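Beta-glucosidase (Saccharopolyspora erythraea D, PDB 5M6G) probably hydrolyses the glycosidic bonds of terminal, non-reducing beta-D-glucosyl residues, releasing beta-D-glucose, as a family 3 glycoside hydrolase that carries bound magnesium ions. Local coordinates at residues A[98-101]-A[102-105]; A[130-133]-A[134-137]; A[390-393]-A[394-397]. All coordinates share one frame; numbering follows the deposited sequence.

Contact 1 of 3, residues A[98-101]-A[102-105]; sequences PNTP and QAWA
Two N-H groups converge on Asn-99 OD1: the indole NE1 of Trp-104, at 3.0 Å from that oxygen, and the backbone N of His-138 in a later loop. The contact is the N-cap of helix 101-116, in the TIM-barrel-type N-terminal domain of this family 3 enzyme, where the loop after strand 87-90 passes into the helix. The indole bond is fairly straight, with an N-H...O angle of 156°. OD1 lies almost in the indole plane, at the ring's edge, yet NE1 stands well above the plane of the amide, so the bond is not aimed at a lone pair. The Asn-99 side chain reaches forward to the ring because CG is anti to the backbone N (chi1 -177°), and the two flat groups are turned 56° against each other. The ring is thereby gripped at its NE1 edge, while Ala-95, Pro-96, Asn-136 and Val-137 pack against it.

Thr-100 is the N-cap residue. Its OG1 accepts from Ala-103 N at 3.0 Å, which satisfies an amide of the first helical turn, and the same OG1 lies 3.3 Å from Ala-103 CB. Pro-101, which has no N-H to be satisfied, follows the cap directly. Regular helical bonding then starts: Trp-104 N donates to Thr-100 O (3.1 Å) and Ala-105 N to Pro-101 O (3.1 Å). Ahead of the cap, a cis peptide bond precedes Pro-98, whose carbonyl O comes to 3.1 Å from Ala-103 CB, while Thr-100 O sits 3.0 Å from Trp-104 CD1 at the edge of the indole.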
loop_
_atom_site.group_PDB
_atom_site.type_symbol
_atom_site.label_atom_id
_atom_site.label_comp_id
_atom_site.label_asym_id
_atom_site.label_seq_id
_atom_site.Cartn_x
_atom_site.Cartn_y
_atom_site.Cartn_z
ATOM N N PRO A 98 12.929 -14.659 -14.765
ATOM C CA PRO A 98 13.339 -14.273 -13.409
ATOM C C PRO A 98 12.627 -13.011 -12.944
ATOM O O PRO A 98 12.031 -12.299 -13.755
ATOM C CB PRO A 98 14.846 -14.014 -13.559
ATOM C CG PRO A 98 14.979 -13.520 -14.947
ATOM C CD PRO A 98 13.964 -14.312 -15.758
ATOM N N ASN A 99 12.681 -12.726 -11.650
ATOM C CA ASN A 99 12.100 -11.489 -11.135
ATOM C C ASN A 99 13.127 -10.373 -11.301
ATOM O O ASN A 99 13.934 -10.097 -10.414
ATOM C CB ASN A 99 11.673 -11.667 -9.682
ATOM C CG ASN A 99 10.988 -10.440 -9.116
ATOM O OD1 ASN A 99 10.985 -9.361 -9.726
ATOM N ND2 ASN A 99 10.407 -10.596 -7.926
ATOM N N THR A 100 13.090 -9.712 -12.450
ATOM C CA THR A 100 13.931 -8.567 -12.758
ATOM C C THR A 100 13.063 -7.488 -13.372
ATOM O O THR A 100 11.990 -7.782 -13.914
ATOM C CB THR A 100 15.067 -8.905 -13.740
ATOM O OG1 THR A 100 14.513 -9.238 -15.021
ATOM C CG2 THR A 100 15.934 -10.046 -13.230
ATOM N N PRO A 101 13.491 -6.220 -13.302
ATOM C CA PRO A 101 12.719 -5.163 -13.979
ATOM C C PRO A 101 12.534 -5.408 -15.469
ATOM O O PRO A 101 11.448 -5.146 -16.001
ATOM C CB PRO A 101 13.545 -3.901 -13.706
ATOM C CG PRO A 101 14.221 -4.182 -12.410
ATOM C CD PRO A 101 14.532 -5.663 -12.417
ATOM N N GLN A 102 13.561 -5.915 -16.160
ATOM C CA GLN A 102 13.413 -6.201 -17.588
ATOM C C GLN A 102 12.386 -7.302 -17.834
ATOM O O GLN A 102 11.598 -7.226 -18.787
ATOM C CB GLN A 102 14.758 -6.606 -18.196
ATOM C CG GLN A 102 14.643 -6.812 -19.701
ATOM C CD GLN A 102 15.661 -7.776 -20.262
ATOM O OE1 GLN A 102 16.782 -7.871 -19.763
ATOM N NE2 GLN A 102 15.272 -8.507 -21.310
ATOM N N ALA A 103 12.401 -8.351 -17.010
ATOM C CA ALA A 103 11.468 -9.452 -17.216
ATOM C C ALA A 103 10.021 -9.028 -16.967
ATOM O O ALA A 103 9.104 -9.549 -17.622
ATOM C CB ALA A 103 11.842 -10.634 -16.327
ATOM N N TRP A 104 9.790 -8.105 -16.027
ATOM C CA TRP A 104 8.444 -7.549 -15.878
ATOM C C TRP A 104 8.032 -6.787 -17.130
ATOM O O TRP A 104 6.895 -6.914 -17.599
ATOM C CB TRP A 104 8.366 -6.620 -14.666
ATOM C CG TRP A 104 8.240 -7.295 -13.346
ATOM C CD1 TRP A 104 9.248 -7.833 -12.598
ATOM C CD2 TRP A 104 7.033 -7.486 -12.596
ATOM N NE1 TRP A 104 8.742 -8.357 -11.428
ATOM C CE2 TRP A 104 7.384 -8.157 -11.406
ATOM C CE3 TRP A 104 5.684 -7.164 -12.823
ATOM C CZ2 TRP A 104 6.443 -8.502 -10.438
ATOM C CZ3 TRP A 104 4.743 -7.515 -11.856
ATOM C CH2 TRP A 104 5.129 -8.178 -10.683
ATOM N N ALA A 105 8.938 -5.972 -17.679
ATOM C CA ALA A 105 8.602 -5.242 -18.899
ATOM C C ALA A 105 8.314 -6.200 -20.050
ATOM O O ALA A 105 7.375 -5.981 -20.828
ATOM C CB ALA A 105 9.723 -4.275 -19.271
#

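Contact 2 of 3, residues A[130-133]-A[134-137]; sequences AVHG and HNNV
His-134 meets Ala-130 through its backbone, CA to Ala-130 CB at 3.9 Å, at the start of a type I beta turn (134-137) in the loop after barrel strand 125-128. Its ring NE2 is hydrogen-bonded to Thr-172 OG1. Gly-133 before it has phi/psi of 93°/180°, a backbone shape open mainly to glycine.

Asn-135 carries the contact. Its CG sits between the backbone N and the carbonyl carbon (chi1 44°), turning OD1 back to the preceding N-H groups. OD1 accepts from Val-131 N at 2.8 Å, the donor nearly in line with the C=O bond, and weakly from His-132 N at 3.3 Å. This one oxygen spans two successive backbone N-H groups. Val-131 CG2 touches it at 3.4 Å, and the His-132 side chain crosses that of Asn-135 at about a right angle, with OD1 at the ring's edge, 3.6 Å from CD2. Trp-448 O at NE2 and Tyr-143 O at ND1 hold that ring. The Val-131 side chain lies about 6 Å from the bound sorbitol.

Asn-136 directs OD1 to Gly-93 N. Val-137 N closes the turn on His-134 O at 3.0 Å, and Val-137 CG2 rests over the His-134 ring, 3.4 Å above its plane.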
loop_
_atom_site.group_PDB
_atom_site.type_symbol
_atom_site.label_atom_id
_atom_site.label_comp_id
_atom_site.label_asym_id
_atom_site.label_seq_id
_atom_site.Cartn_x
_atom_site.Cartn_y
_atom_site.Cartn_z
ATOM N N ALA A 130 1.722 -1.550 -6.162
ATOM C CA ALA A 130 2.951 -0.801 -5.926
ATOM C C ALA A 130 2.629 0.156 -4.785
ATOM O O ALA A 130 2.339 1.333 -5.002
ATOM C CB ALA A 130 3.435 -0.067 -7.190
ATOM N N VAL A 131 2.670 -0.372 -3.551
ATOM C CA VAL A 131 2.159 0.340 -2.377
ATOM C C VAL A 131 3.252 0.941 -1.486
ATOM O O VAL A 131 2.928 1.715 -0.570
ATOM C CB VAL A 131 1.246 -0.575 -1.533
ATOM C CG1 VAL A 131 0.043 -0.994 -2.345
ATOM C CG2 VAL A 131 2.014 -1.803 -1.054
ATOM N N HIS A 132 4.526 0.593 -1.697
ATOM C CA HIS A 132 5.615 1.338 -1.062
ATOM C C HIS A 132 6.830 1.170 -1.979
ATOM O O HIS A 132 7.852 0.573 -1.645
ATOM C CB HIS A 132 5.893 0.930 0.392
ATOM C CG HIS A 132 6.271 -0.512 0.601
ATOM N ND1 HIS A 132 7.177 -0.902 1.569
ATOM C CD2 HIS A 132 5.839 -1.652 0.014
ATOM C CE1 HIS A 132 7.283 -2.218 1.569
ATOM N NE2 HIS A 132 6.491 -2.697 0.625
ATOM N N GLY A 133 6.702 1.755 -3.169
ATOM C CA GLY A 133 7.560 1.418 -4.286
ATOM C C GLY A 133 6.925 0.329 -5.127
ATOM O O GLY A 133 5.823 -0.153 -4.852
ATOM N N HIS A 134 7.638 -0.059 -6.191
ATOM C CA HIS A 134 7.215 -1.157 -7.065
ATOM C C HIS A 134 7.610 -2.482 -6.399
ATOM O O HIS A 134 8.504 -3.208 -6.838
ATOM C CB HIS A 134 7.836 -0.977 -8.447
ATOM C CG HIS A 134 7.160 -1.753 -9.533
ATOM N ND1 HIS A 134 6.146 -2.649 -9.284
ATOM C CD2 HIS A 134 7.367 -1.778 -10.871
ATOM C CE1 HIS A 134 5.743 -3.181 -10.427
ATOM N NE2 HIS A 134 6.470 -2.669 -11.405
ATOM N N ASN A 135 6.904 -2.798 -5.302
ATOM C CA ASN A 135 7.405 -3.732 -4.295
ATOM C C ASN A 135 7.400 -5.200 -4.716
ATOM O O ASN A 135 8.030 -6.009 -4.031
ATOM C CB ASN A 135 6.612 -3.579 -2.995
ATOM C CG ASN A 135 5.107 -3.465 -3.231
ATOM O OD1 ASN A 135 4.563 -2.365 -3.260
ATOM N ND2 ASN A 135 4.436 -4.601 -3.399
ATOM N N ASN A 136 6.704 -5.584 -5.782
ATOM C CA ASN A 136 6.842 -6.956 -6.264
ATOM C C ASN A 136 8.132 -7.189 -7.040
ATOM O O ASN A 136 8.486 -8.345 -7.291
ATOM C CB ASN A 136 5.661 -7.333 -7.168
ATOM C CG ASN A 136 4.382 -7.507 -6.400
ATOM O OD1 ASN A 136 4.310 -8.290 -5.440
ATOM N ND2 ASN A 136 3.358 -6.761 -6.796
ATOM N N VAL A 137 8.831 -6.134 -7.434
ATOM C CA VAL A 137 9.948 -6.238 -8.370
ATOM C C VAL A 137 11.254 -6.282 -7.579
ATOM O O VAL A 137 11.557 -5.372 -6.798
ATOM C CB VAL A 137 9.953 -5.072 -9.369
ATOM C CG1 VAL A 137 11.213 -5.130 -10.213
ATOM C CG2 VAL A 137 8.698 -5.115 -10.266
#

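Contact 3 of 3, residues A[390-393]-A[394-397]; sequences RDLL and PTVG
A 3-10 segment, residues 390-395, lies in the loop between helix 363-379 and helix 399-412, and Leu-392 and Thr-395 meet in its final turn close to a magnesium site. Leu-392 O accepts twice from one residue: Thr-395 N lies 2.9 Å from it and Thr-395 OG1 2.8 Å. The two donors arrive differently. OG1 lies in the carbonyl plane, at a C=O...O angle of 156°, whereas N stands well above that plane. With chi1 at 73°, OG1 sits between the backbone N and the carbonyl carbon of Thr-395, which turns it back toward Leu-392 O. Both donors therefore fix the end of the turn, and the threonine hydroxyl has a definite rotation.

The next bond has the same i to i+3 spacing: Val-396 N donates to Leu-393 O at 3.1 Å, N-H...O 164°, and Val-396 CG2 touches the same oxygen at 3.4 Å. Pro-394, which has no N-H to give, instead lays its CD against Leu-393 CB (3.6 Å) and Asp-391 O (3.3 Å).

The Thr-395 side chain comes within about 5 Å of the magnesium ion held by Glu-167 and His-401. Helix 155-170 meets the segment through Leu-392, Thr-395 and Val-396, while helix 101-116 is met by Leu-393 and Val-396 at Pro-101 and by Arg-390, whose NH2 forms salt bridges with Asp-106 and Asp-109.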
loop_
_atom_site.group_PDB
_atom_site.type_symbol
_atom_site.label_atom_id
_atom_site.label_comp_id
_atom_site.label_asym_id
_atom_site.label_seq_id
_atom_site.Cartn_x
_atom_site.Cartn_y
_atom_site.Cartn_z
ATOM N N ARG A 390 11.001 1.483 -21.763
ATOM C CA ARG A 390 12.236 0.919 -21.232
ATOM C C ARG A 390 13.319 1.960 -20.984
ATOM O O ARG A 390 14.290 1.651 -20.286
ATOM C CB ARG A 390 12.729 -0.177 -22.162
ATOM C CG ARG A 390 11.774 -1.337 -22.125
ATOM C CD ARG A 390 12.085 -2.348 -23.159
ATOM N NE ARG A 390 11.006 -3.319 -23.257
ATOM C CZ ARG A 390 11.079 -4.551 -22.778
ATOM N NH1 ARG A 390 12.185 -4.960 -22.161
ATOM N NH2 ARG A 390 10.055 -5.372 -22.926
ATOM N N ASP A 391 13.175 3.182 -21.508
ATOM C CA ASP A 391 14.097 4.252 -21.139
ATOM C C ASP A 391 14.110 4.510 -19.639
ATOM O O ASP A 391 15.059 5.121 -19.138
ATOM C CB ASP A 391 13.732 5.558 -21.845
ATOM C CG ASP A 391 14.037 5.531 -23.323
ATOM O OD1 ASP A 391 14.850 4.682 -23.753
ATOM O OD2 ASP A 391 13.465 6.376 -24.050
ATOM N N LEU A 392 13.073 4.081 -18.919
ATOM C CA LEU A 392 12.963 4.328 -17.486
ATOM C C LEU A 392 13.521 3.197 -16.631
ATOM O O LEU A 392 13.604 3.353 -15.406
ATOM C CB LEU A 392 11.496 4.571 -17.113
ATOM C CG LEU A 392 10.860 5.856 -17.652
ATOM C CD1 LEU A 392 9.383 5.923 -17.269
ATOM C CD2 LEU A 392 11.601 7.088 -17.144
ATOM N N LEU A 393 13.885 2.065 -17.235
ATOM C CA LEU A 393 14.457 0.967 -16.460
ATOM C C LEU A 393 15.680 1.371 -15.641
ATOM O O LEU A 393 15.837 0.842 -14.524
ATOM C CB LEU A 393 14.787 -0.208 -17.392
ATOM C CG LEU A 393 13.586 -1.027 -17.879
ATOM C CD1 LEU A 393 13.963 -1.950 -19.037
ATOM C CD2 LEU A 393 12.961 -1.816 -16.724
ATOM N N PRO A 394 16.564 2.272 -16.096
ATOM C CA PRO A 394 17.689 2.668 -15.226
ATOM C C PRO A 394 17.268 3.381 -13.950
ATOM O O PRO A 394 18.083 3.475 -13.020
ATOM C CB PRO A 394 18.530 3.585 -16.128
ATOM C CG PRO A 394 18.206 3.147 -17.506
ATOM C CD PRO A 394 16.741 2.796 -17.462
ATOM N N THR A 395 16.033 3.886 -13.857
ATOM C CA THR A 395 15.624 4.534 -12.616
ATOM C C THR A 395 15.286 3.539 -11.525
ATOM O O THR A 395 15.185 3.940 -10.362
ATOM C CB THR A 395 14.409 5.453 -12.822
ATOM O OG1 THR A 395 13.227 4.664 -13.010
ATOM C CG2 THR A 395 14.613 6.360 -14.025
ATOM N N VAL A 396 15.092 2.266 -11.872
ATOM C CA VAL A 396 14.569 1.283 -10.926
ATOM C C VAL A 396 15.646 0.964 -9.897
ATOM O O VAL A 396 16.702 0.417 -10.232
ATOM C CB VAL A 396 14.103 0.012 -11.651
ATOM C CG1 VAL A 396 13.632 -1.032 -10.629
ATOM C CG2 VAL A 396 12.987 0.334 -12.664
ATOM N N GLY A 397 15.376 1.294 -8.633
ATOM C CA GLY A 397 16.392 1.149 -7.609
ATOM C C GLY A 397 17.560 2.101 -7.733
ATOM O O GLY A 397 18.593 1.886 -7.088
#

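How the contacts relate
Along the chain the contacts come in the order 1, 2, 3, and helix 101-116 connects them. Contact 1 is its N-terminal end with the loop that leads into it. Contact 2, whose centre lies about 13 Å away, is joined to it by a probable hydrogen bond from Asn-99 ND2 to Asn-136 O. Contact 3, about 11 Å from contact 1, touches it along the first turn of the helix. Contacts 2 and 3 do not touch: their nearest atoms are about 5 Å apart. Contact 2 lies about 8 Å from the centre of the chain, whereas contacts 1 and 3 lie about 21 Å out. The helix start thus packs against both a loop beside the ligand pocket and the surface segment that precedes helix 399-412.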